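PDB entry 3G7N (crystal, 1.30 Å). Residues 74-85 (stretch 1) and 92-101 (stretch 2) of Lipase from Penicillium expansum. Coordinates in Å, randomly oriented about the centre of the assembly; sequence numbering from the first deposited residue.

Stretch 1 74-85: DIDIALITPELS
Stretch 2, residues 92-101: DVKIMRGVHR

How does stretch 2 enter the contact? Val 93 and Lys 94 run extended and antiparallel to stretch 1. Val 93 CG1 packs 3.9 Å from Pro 82 CG, while Val 93 O lacks a partner. Lys 94 (chi1 m, chi2 m, chi3 t, chi4 p) brings the end of its aliphatic chain to Thr 81, CE 3.3 Å from Thr 81 OG1.

What sets the register? Ile 95 and Ile 80 form a hydrogen-bonded pair, Ile 80 N to Ile 95 O at 2.9 Å and Ile 95 N to Ile 80 O at 3.0 Å. Leu 79 and Met 96 are a non-hydrogen-bonded pair (CA to CA 4.3 Å), their side chains on the face opposite those of Ile 80 and Ile 95. The flexible thioether of Met 96 (p, t, m) brings CE 3.6 Å from apolar Ile 75 CG1.

How does the helix beginning at Arg 97 dock? Arg 97 N donates to Ala 78 O (2.8 Å), and its side chain (t, t, m, chi4 117°) pairs its charge with Asp 76, NH1 to OD2 3.0 Å, a salt bridge. Gly 98 N donates to Asp 76 O at 2.8 Å; glycine suits because an ideal CB would clash with that oxygen and Ile 75 CG1.

What closes the contact? His 100 (chi1 t, chi2 82°) offers a flat ring face to Ile 80 CD1, 4.2 Å from the ring centroid. Both sides summed, 879 Å² is buried.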

# COMPACT_ATOMS: atom_id res chain seq x y z
N ASP A 74 12.59 10.44 11.52
CA ASP A 74 13.32 10.92 10.35
C ASP A 74 12.40 11.41 9.23
O ASP A 74 12.72 12.37 8.52
CB ASP A 74 14.27 9.84 9.82
CG ASP A 74 15.58 9.78 10.58
OD1 ASP A 74 16.28 8.76 10.47
OD2 ASP A 74 15.91 10.76 11.29
N ILE A 75 11.28 10.71 9.03
CA ILE A 75 10.39 10.98 7.91
C ILE A 75 9.73 12.35 8.00
O ILE A 75 9.32 12.80 9.08
CB ILE A 75 9.31 9.91 7.77
CG1 ILE A 75 8.58 10.06 6.43
CG2 ILE A 75 8.34 9.98 8.91
CD1 ILE A 75 7.95 8.78 5.97
N ASP A 76 9.66 13.03 6.86
CA ASP A 76 9.23 14.41 6.84
C ASP A 76 7.70 14.50 6.94
O ASP A 76 7.00 14.10 6.02
CB ASP A 76 9.74 15.04 5.54
CG ASP A 76 9.63 16.55 5.54
OD1 ASP A 76 8.82 17.08 6.32
OD2 ASP A 76 10.14 17.15 4.57
N ILE A 77 7.19 15.00 8.06
CA ILE A 77 5.76 15.08 8.22
C ILE A 77 5.16 16.46 7.99
O ILE A 77 3.97 16.63 8.20
CB ILE A 77 5.25 14.49 9.55
CG1 ILE A 77 5.76 15.31 10.74
CG2 ILE A 77 5.64 13.04 9.69
CD1 ILE A 77 5.15 14.87 12.07
N ALA A 78 5.91 17.32 7.33
CA ALA A 78 5.34 18.58 6.85
C ALA A 78 4.26 18.30 5.81
O ALA A 78 4.50 17.61 4.82
CB ALA A 78 6.42 19.46 6.27
N LEU A 79 3.08 18.88 6.00
CA LEU A 79 2.00 18.75 5.01
C LEU A 79 2.22 19.72 3.87
O LEU A 79 2.43 20.92 4.10
CB LEU A 79 0.65 18.99 5.66
CG LEU A 79 0.13 17.90 6.60
CD1 LEU A 79 -1.20 18.29 7.22
CD2 LEU A 79 0.00 16.55 5.87
N ILE A 80 2.11 19.21 2.65
CA ILE A 80 2.28 20.03 1.46
C ILE A 80 1.14 19.81 0.47
O ILE A 80 0.33 18.89 0.61
CB ILE A 80 3.64 19.81 0.77
CG1 ILE A 80 3.86 18.34 0.42
CG2 ILE A 80 4.77 20.24 1.70
CD1 ILE A 80 2.96 17.83 -0.68
N THR A 81 1.00 20.77 -0.44
CA THR A 81 0.07 20.64 -1.55
C THR A 81 0.66 19.72 -2.61
O THR A 81 1.73 20.00 -3.15
CB THR A 81 -0.24 22.02 -2.16
OG1 THR A 81 -0.86 22.83 -1.17
CG2 THR A 81 -1.18 21.87 -3.35
N PRO A 82 0.02 18.57 -2.84
CA PRO A 82 0.63 17.62 -3.77
C PRO A 82 0.35 18.01 -5.22
O PRO A 82 -0.66 18.65 -5.51
CB PRO A 82 -0.09 16.32 -3.45
CG PRO A 82 -1.40 16.73 -2.93
CD PRO A 82 -1.19 18.03 -2.20
N GLU A 83 1.19 17.51 -6.11
CA GLU A 83 1.04 17.71 -7.54
C GLU A 83 1.57 16.47 -8.25
O GLU A 83 2.74 16.12 -8.10
CB GLU A 83 1.83 18.95 -7.98
CG GLU A 83 1.82 19.21 -9.48
CD GLU A 83 2.07 20.67 -9.83
OE1 GLU A 83 2.74 21.38 -9.04
OE2 GLU A 83 1.60 21.11 -10.90
N LEU A 84 0.71 15.84 -9.05
CA LEU A 84 1.09 14.63 -9.80
C LEU A 84 0.42 14.66 -11.17
O LEU A 84 -0.79 14.90 -11.27
CB LEU A 84 0.63 13.38 -9.03
CG LEU A 84 1.25 13.13 -7.65
CD1 LEU A 84 0.52 12.00 -6.93
CD2 LEU A 84 2.74 12.85 -7.74
N SER A 85 1.12 14.18 -12.19
CA SER A 85 0.53 14.16 -13.52
C SER A 85 -0.71 13.29 -13.57
O SER A 85 -0.73 12.17 -13.02
CB SER A 85 1.56 13.75 -14.56
OG SER A 85 1.94 12.39 -14.40
N ASP A 92 -7.83 21.81 -0.94
CA ASP A 92 -7.58 21.63 0.49
C ASP A 92 -6.78 20.36 0.84
O ASP A 92 -6.38 20.19 1.98
CB ASP A 92 -8.87 21.73 1.32
CG ASP A 92 -9.94 20.75 0.88
OD1 ASP A 92 -9.88 20.25 -0.27
OD2 ASP A 92 -10.91 20.56 1.64
N VAL A 93 -6.50 19.53 -0.16
CA VAL A 93 -5.80 18.26 0.09
C VAL A 93 -4.36 18.55 0.44
O VAL A 93 -3.66 19.27 -0.27
CB VAL A 93 -5.86 17.35 -1.16
CG1 VAL A 93 -4.83 16.20 -1.05
CG2 VAL A 93 -7.22 16.77 -1.30
N LYS A 94 -3.89 17.95 1.53
CA LYS A 94 -2.49 18.04 1.89
C LYS A 94 -1.97 16.65 2.23
O LYS A 94 -2.66 15.90 2.91
CB LYS A 94 -2.29 18.96 3.10
CG LYS A 94 -2.77 20.40 2.91
CD LYS A 94 -1.90 21.13 1.91
CE LYS A 94 -2.38 22.57 1.71
NZ LYS A 94 -2.19 23.39 2.94
N ILE A 95 -0.73 16.39 1.84
CA ILE A 95 -0.08 15.09 2.09
C ILE A 95 1.30 15.37 2.66
O ILE A 95 1.93 16.38 2.34
CB ILE A 95 0.07 14.29 0.75
CG1 ILE A 95 -1.30 14.05 0.11
CG2 ILE A 95 0.81 12.99 0.98
CD1 ILE A 95 -1.22 13.39 -1.28
N MET A 96 1.79 14.47 3.50
CA MET A 96 3.10 14.68 4.06
C MET A 96 4.19 14.59 3.00
O MET A 96 4.16 13.72 2.12
CB MET A 96 3.34 13.68 5.21
CG MET A 96 3.26 12.21 4.82
SD MET A 96 3.34 11.09 6.24
CE MET A 96 5.10 11.06 6.51
N ARG A 97 5.20 15.46 3.11
CA ARG A 97 6.26 15.49 2.12
C ARG A 97 7.01 14.17 2.09
O ARG A 97 7.50 13.74 1.04
CB ARG A 97 7.22 16.66 2.40
CG ARG A 97 8.28 16.80 1.33
CD ARG A 97 9.28 17.92 1.64
NE ARG A 97 8.67 19.24 1.54
CZ ARG A 97 8.56 20.09 2.55
NH1 ARG A 97 8.97 19.74 3.77
NH2 ARG A 97 8.04 21.30 2.36
N GLY A 98 7.18 13.54 3.25
CA GLY A 98 7.91 12.28 3.32
C GLY A 98 7.32 11.12 2.55
O GLY A 98 7.99 10.10 2.37
N VAL A 99 6.07 11.25 2.09
CA VAL A 99 5.48 10.27 1.18
C VAL A 99 5.28 10.86 -0.22
O VAL A 99 5.55 10.19 -1.21
CB VAL A 99 4.16 9.71 1.74
CG1 VAL A 99 3.52 8.72 0.76
CG2 VAL A 99 4.42 9.04 3.07
N HIS A 100 4.82 12.11 -0.32
CA HIS A 100 4.70 12.74 -1.62
C HIS A 100 6.01 12.80 -2.38
O HIS A 100 6.04 12.57 -3.60
CB HIS A 100 4.06 14.12 -1.51
CG HIS A 100 3.98 14.85 -2.82
ND1 HIS A 100 2.97 14.64 -3.74
CD2 HIS A 100 4.87 15.66 -3.43
CE1 HIS A 100 3.19 15.39 -4.80
NE2 HIS A 100 4.30 16.07 -4.61
N ARG A 101 7.10 13.13 -1.69
CA ARG A 101 8.37 13.25 -2.37
C ARG A 101 8.83 11.95 -3.05
O ARG A 101 9.11 11.95 -4.25
CB ARG A 101 9.45 13.83 -1.46
CG ARG A 101 10.77 14.09 -2.16
CD ARG A 101 11.57 15.16 -1.40
NE ARG A 101 12.95 15.24 -1.89
CZ ARG A 101 13.94 14.47 -1.45
NH1 ARG A 101 13.73 13.64 -0.44
NH2 ARG A 101 15.16 14.60 -1.96